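Local coordinates for protein phosphoserine aminotransferase SerC (Cytophaga hutchinsonii ATCC 33406, PDB 3FFR) that probably catalyses the pyridoxal phosphate-dependent transamination that interconverts phosphoserine and 3-phosphohydroxypyruvate in serine biosynthesis, at residues S13-T18 with G194-L199; T25-K30 with N245-F250. All blocks are in the same frame, centred on the assembly; numbering follows the deposited sequence.

From the N terminus, the chain leaves strand 6-8, runs through 13-18 into helix 19-28, and reaches 25-30 at that helix's far end. Much later, 194-199 returns to 13-18 in the loop joining strands 184-188 and 200-205 of the seven-stranded sheet, closing contact 1. Residues 245-250, at the start of helix 246-262, then close contact 2 on 25-30. The two closures therefore cross. Together they fasten the N-terminal loop and its helix to that inter-strand loop and to helix 246-262. The contacts also touch directly: N245 ND2 hydrogen-bonds to G198 O, and N248 ND2 to P196 O. Both lie beside the second subunit.

Contact 1 of 2, residues S13-T18 with G194-L199; sequences SELYPT and GLPAGL
L15 and Y16 meet G194 backbone to backbone, where the loop leading into helix 19-28 passes the loop just after K191, the lysine modified by pyridoxal phosphate in this fold-type I, class-V aminotransferase. Y16 N donates to G194 O at 2.8 Å; the bond is nearly straight, 168° at the hydrogen, and arrives in the carbonyl plane on a lone pair. G194 has positive phi, which favours glycine, and a CB there would run into Y16 N; its absence lets the backbones come this close. L15 CA brings a weaker CA-H...O contact to the same oxygen at 3.3 Å, bent to 129°. A second link is made through water, which accepts from S13 N at 3.0 Å and hydrogen-bonds to L195 O at 2.9 Å. The E14 carboxylate forms a salt bridge with K30 of the second subunit. The apolar part belongs to L15, while the Y16 ring packs on V255 and I262 of helix 246-262. L15 CG lies beside the backbone N (chi1 -54°), anti to the carbonyl carbon; the CD2 branch rests on the L195-P196 peptide, with L195 C and P196 N each 3.7 Å from CD2 and P196 CD at 4.0 Å.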
loop_
_atom_site.group_PDB
_atom_site.type_symbol
_atom_site.label_atom_id
_atom_site.label_comp_id
_atom_site.label_asym_id
_atom_site.label_seq_id
_atom_site.Cartn_x
_atom_site.Cartn_y
_atom_site.Cartn_z
ATOM N N SER A 13 -3.452 9.164 -13.451
ATOM C CA SER A 13 -3.986 9.610 -14.738
ATOM C C SER A 13 -5.450 9.210 -14.869
ATOM O O SER A 13 -6.047 8.628 -13.962
ATOM C CB SER A 13 -3.169 9.068 -15.915
ATOM O OG SER A 13 -3.420 9.778 -17.131
ATOM N N GLU A 14 -6.011 9.502 -16.031
ATOM C CA GLU A 14 -7.390 9.167 -16.316
ATOM C C GLU A 14 -7.623 7.661 -16.021
ATOM O O GLU A 14 -6.846 6.802 -16.435
ATOM C CB GLU A 14 -7.707 9.517 -17.775
ATOM C CG GLU A 14 -9.146 9.597 -18.152
ATOM C CD GLU A 14 -9.934 10.701 -17.452
ATOM O OE1 GLU A 14 -9.392 11.752 -17.010
ATOM O OE2 GLU A 14 -11.146 10.494 -17.375
ATOM N N LEU A 15 -8.681 7.342 -15.263
ATOM C CA LEU A 15 -8.972 5.932 -14.974
ATOM C C LEU A 15 -9.463 5.216 -16.239
ATOM O O LEU A 15 -10.124 5.784 -17.109
ATOM C CB LEU A 15 -9.986 5.769 -13.826
ATOM C CG LEU A 15 -9.621 6.472 -12.524
ATOM C CD1 LEU A 15 -10.642 6.102 -11.415
ATOM C CD2 LEU A 15 -8.221 6.135 -12.045
ATOM N N TYR A 16 -9.126 3.941 -16.314
ATOM C CA TYR A 16 -9.568 3.107 -17.399
ATOM C C TYR A 16 -11.112 3.275 -17.431
ATOM O O TYR A 16 -11.763 3.360 -16.376
ATOM C CB TYR A 16 -9.109 1.659 -17.214
ATOM C CG TYR A 16 -9.163 0.887 -18.490
ATOM C CD1 TYR A 16 -8.129 0.983 -19.430
ATOM C CD2 TYR A 16 -10.225 0.046 -18.777
ATOM C CE1 TYR A 16 -8.173 0.274 -20.615
ATOM C CE2 TYR A 16 -10.270 -0.658 -19.970
ATOM C CZ TYR A 16 -9.252 -0.538 -20.880
ATOM O OH TYR A 16 -9.297 -1.233 -22.086
ATOM N N PRO A 17 -11.707 3.331 -18.634
ATOM C CA PRO A 17 -13.109 3.741 -18.718
ATOM C C PRO A 17 -14.115 2.850 -18.019
ATOM O O PRO A 17 -15.232 3.283 -17.690
ATOM C CB PRO A 17 -13.371 3.813 -20.232
ATOM C CG PRO A 17 -12.327 3.014 -20.854
ATOM C CD PRO A 17 -11.114 3.123 -19.968
ATOM N N THR A 18 -13.720 1.626 -17.759
ATOM C CA THR A 18 -14.640 0.678 -17.098
ATOM C C THR A 18 -14.536 0.681 -15.585
ATOM O O THR A 18 -15.289 -0.003 -14.892
ATOM C CB THR A 18 -14.370 -0.750 -17.576
ATOM O OG1 THR A 18 -12.990 -1.078 -17.327
ATOM C CG2 THR A 18 -14.684 -0.886 -19.074
ATOM N N GLY A 194 -4.408 2.279 -15.533
ATOM C CA GLY A 194 -5.591 3.121 -15.347
ATOM C C GLY A 194 -6.395 2.932 -14.069
ATOM O O GLY A 194 -7.645 3.068 -14.057
ATOM N N LEU A 195 -5.693 2.588 -12.991
ATOM C CA LEU A 195 -6.326 2.406 -11.700
ATOM C C LEU A 195 -5.924 3.531 -10.767
ATOM O O LEU A 195 -4.917 4.204 -10.997
ATOM C CB LEU A 195 -5.907 1.065 -11.049
ATOM C CG LEU A 195 -6.208 -0.240 -11.779
ATOM C CD1 LEU A 195 -6.010 -1.441 -10.789
ATOM C CD2 LEU A 195 -7.615 -0.248 -12.370
ATOM N N PRO A 196 -6.699 3.745 -9.674
ATOM C CA PRO A 196 -6.173 4.638 -8.657
ATOM C C PRO A 196 -4.869 4.064 -8.101
ATOM O O PRO A 196 -4.669 2.875 -8.109
ATOM C CB PRO A 196 -7.230 4.583 -7.556
ATOM C CG PRO A 196 -8.479 4.232 -8.256
ATOM C CD PRO A 196 -8.009 3.195 -9.280
ATOM N N ALA A 197 -3.984 4.925 -7.626
ATOM C CA ALA A 197 -2.746 4.437 -7.011
ATOM C C ALA A 197 -3.093 3.611 -5.745
ATOM O O ALA A 197 -4.136 3.798 -5.110
ATOM C CB ALA A 197 -1.774 5.600 -6.689
ATOM N N GLY A 198 -2.145 2.734 -5.412
ATOM C CA GLY A 198 -2.212 1.849 -4.257
ATOM C C GLY A 198 -1.884 0.394 -4.511
ATOM O O GLY A 198 -2.180 -0.470 -3.687
ATOM N N LEU A 199 -1.169 0.107 -5.600
ATOM C CA LEU A 199 -0.741 -1.271 -5.878
ATOM C C LEU A 199 0.455 -1.334 -6.821
ATOM O O LEU A 199 0.425 -0.775 -7.914
ATOM C CB LEU A 199 -1.915 -2.113 -6.473
ATOM C CG LEU A 199 -1.704 -3.649 -6.539
ATOM C CD1 LEU A 199 -1.673 -4.267 -5.084
ATOM C CD2 LEU A 199 -2.745 -4.316 -7.474
HETATM O O HOH W 1 -4.631 7.022 -11.648
#

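Contact 2 of 2, residues T25-K30 with N245-F250; sequences TALDEK and NAMNIF
A26 points its CB toward residues 245-250 and touches two side chains there, selenomethionine M247 and F250. The methyl end of M247, CE, lies 3.8 Å from A26 CB. It gets there by a folded route: CG stands anti to the carbonyl carbon, the bend at chi2 sets SE, and a further bend at chi3 (-83°) sets CE, which ends near the alanine methyl. L27 comes to the same selenomethionine methyl more loosely, its CD2 at 4.3 Å from M247 CE, although its CB sets out away from the contact.

A26 CB also lies obliquely to the F250 ring, equally near CD2 and CE2, 3.8 Å from each. The CB of F250 points toward 25-30, CG continues anti to the backbone N (chi1 179°), and the ring ends against A26, T25 and E29. T25 approaches differently: its CG2 sits at the ring edge, near the plane, 4.0 Å from F250 CZ. This is apolar helix-to-helix packing in the aminotransferase fold, between the C-terminal end of helix 19-28 and the first turn of helix 246-262. The chain leaves the former through a Schellman motif, K30 taking positive phi. N245 is the N-cap of the latter, its OD1 accepting from N248 N at 3.1 Å, with the donor well above the carbonyl plane.

E29 extends beyond CG and crosses F250 at about a right angle; its carboxylate is turned 74° from the ring, and E29 OE1 comes obliquely to F250 CE1 at 4.1 Å. That oxygen also has a long, weak ion pair with K40. V44 of helix 39-55 packs on F250 as well. The second subunit reaches this region too: its P196 packs on M247, and its R20 NH2 forms a salt bridge with D28 OD1.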
loop_
_atom_site.group_PDB
_atom_site.type_symbol
_atom_site.label_atom_id
_atom_site.label_comp_id
_atom_site.label_asym_id
_atom_site.label_seq_id
_atom_site.Cartn_x
_atom_site.Cartn_y
_atom_site.Cartn_z
ATOM N N THR A 25 -19.392 -2.493 -8.784
ATOM C CA THR A 25 -19.463 -3.935 -8.542
ATOM C C THR A 25 -18.735 -4.302 -7.245
ATOM O O THR A 25 -19.218 -5.112 -6.442
ATOM C CB THR A 25 -18.882 -4.739 -9.698
ATOM O OG1 THR A 25 -19.607 -4.436 -10.895
ATOM C CG2 THR A 25 -18.996 -6.217 -9.437
ATOM N N ALA A 26 -17.569 -3.700 -7.040
ATOM C CA ALA A 26 -16.761 -3.947 -5.813
ATOM C C ALA A 26 -17.549 -3.615 -4.572
ATOM O O ALA A 26 -17.525 -4.335 -3.571
ATOM C CB ALA A 26 -15.410 -3.130 -5.831
ATOM N N LEU A 27 -18.271 -2.506 -4.646
ATOM C CA LEU A 27 -19.038 -2.068 -3.484
ATOM C C LEU A 27 -20.201 -3.024 -3.269
ATOM O O LEU A 27 -20.491 -3.454 -2.140
ATOM C CB LEU A 27 -19.565 -0.652 -3.682
ATOM C CG LEU A 27 -18.509 0.452 -3.717
ATOM C CD1 LEU A 27 -19.121 1.766 -4.213
ATOM C CD2 LEU A 27 -17.764 0.597 -2.355
ATOM N N ASP A 28 -20.849 -3.369 -4.362
ATOM C CA ASP A 28 -22.022 -4.253 -4.312
ATOM C C ASP A 28 -21.712 -5.622 -3.763
ATOM O O ASP A 28 -22.521 -6.207 -2.997
ATOM C CB ASP A 28 -22.655 -4.433 -5.701
ATOM C CG ASP A 28 -23.487 -3.245 -6.127
ATOM O OD1 ASP A 28 -23.800 -2.410 -5.276
ATOM O OD2 ASP A 28 -23.870 -3.176 -7.310
ATOM N N GLU A 29 -20.541 -6.122 -4.140
ATOM C CA GLU A 29 -20.090 -7.468 -3.732
ATOM C C GLU A 29 -19.372 -7.491 -2.398
ATOM O O GLU A 29 -18.994 -8.554 -1.913
ATOM C CB GLU A 29 -19.179 -8.105 -4.767
ATOM C CG GLU A 29 -19.928 -8.341 -6.112
ATOM C CD GLU A 29 -19.134 -9.122 -7.152
ATOM O OE1 GLU A 29 -18.004 -9.565 -6.888
ATOM O OE2 GLU A 29 -19.672 -9.301 -8.271
ATOM N N LYS A 30 -19.188 -6.308 -1.830
ATOM C CA LYS A 30 -18.477 -6.153 -0.552
ATOM C C LYS A 30 -17.041 -6.688 -0.589
ATOM O O LYS A 30 -16.536 -7.265 0.360
ATOM C CB LYS A 30 -19.281 -6.756 0.625
ATOM C CG LYS A 30 -20.559 -5.959 0.871
ATOM C CD LYS A 30 -21.215 -6.360 2.188
ATOM C CE LYS A 30 -22.342 -5.392 2.571
ATOM N NZ LYS A 30 -22.952 -5.690 3.897
ATOM N N ASN A 245 -4.309 -4.451 -0.657
ATOM C CA ASN A 245 -5.276 -3.546 -1.299
ATOM C C ASN A 245 -6.164 -4.368 -2.221
ATOM O O ASN A 245 -5.975 -4.429 -3.432
ATOM C CB ASN A 245 -4.569 -2.449 -2.064
ATOM C CG ASN A 245 -5.529 -1.406 -2.589
ATOM O OD1 ASN A 245 -6.758 -1.608 -2.583
ATOM N ND2 ASN A 245 -4.975 -0.283 -3.086
ATOM N N ALA A 246 -7.126 -5.039 -1.608
ATOM C CA ALA A 246 -8.071 -5.892 -2.339
ATOM C C ALA A 246 -8.859 -5.153 -3.398
ATOM O O ALA A 246 -9.205 -5.703 -4.448
ATOM C CB ALA A 246 -9.027 -6.612 -1.335
HETATM N N MSE A 247 -9.172 -3.891 -3.113
HETATM C CA MSE A 247 -9.956 -3.093 -4.063
HETATM C C MSE A 247 -9.199 -3.032 -5.376
HETATM O O MSE A 247 -9.754 -3.285 -6.478
HETATM C CB MSE A 247 -10.294 -1.680 -3.557
HETATM C CG MSE A 247 -11.024 -1.672 -2.215
HETATM SE SE MSE A 247 -12.775 -2.543 -2.287
HETATM C CE MSE A 247 -13.848 -1.149 -2.936
ATOM N N ASN A 248 -7.907 -2.691 -5.289
ATOM C CA ASN A 248 -7.096 -2.599 -6.499
ATOM C C ASN A 248 -6.799 -3.947 -7.138
ATOM O O ASN A 248 -6.673 -4.042 -8.350
ATOM C CB ASN A 248 -5.804 -1.790 -6.348
ATOM C CG ASN A 248 -5.980 -0.338 -6.721
ATOM O OD1 ASN A 248 -7.062 0.098 -7.136
ATOM N ND2 ASN A 248 -4.891 0.445 -6.570
ATOM N N ILE A 249 -6.628 -4.985 -6.330
ATOM C CA ILE A 249 -6.410 -6.331 -6.911
ATOM C C ILE A 249 -7.671 -6.713 -7.706
ATOM O O ILE A 249 -7.610 -7.268 -8.806
ATOM C CB ILE A 249 -6.039 -7.377 -5.827
ATOM C CG1 ILE A 249 -4.646 -7.021 -5.256
ATOM C CG2 ILE A 249 -6.004 -8.797 -6.432
ATOM C CD1 ILE A 249 -4.223 -7.846 -3.996
ATOM N N PHE A 250 -8.825 -6.365 -7.143
ATOM C CA PHE A 250 -10.112 -6.618 -7.807
ATOM C C PHE A 250 -10.203 -5.839 -9.112
ATOM O O PHE A 250 -10.490 -6.378 -10.196
ATOM C CB PHE A 250 -11.277 -6.205 -6.904
ATOM C CG PHE A 250 -12.631 -6.410 -7.517
ATOM C CD1 PHE A 250 -13.235 -7.668 -7.478
ATOM C CD2 PHE A 250 -13.326 -5.358 -8.076
ATOM C CE1 PHE A 250 -14.496 -7.867 -8.008
ATOM C CE2 PHE A 250 -14.588 -5.559 -8.616
ATOM C CZ PHE A 250 -15.163 -6.818 -8.579
#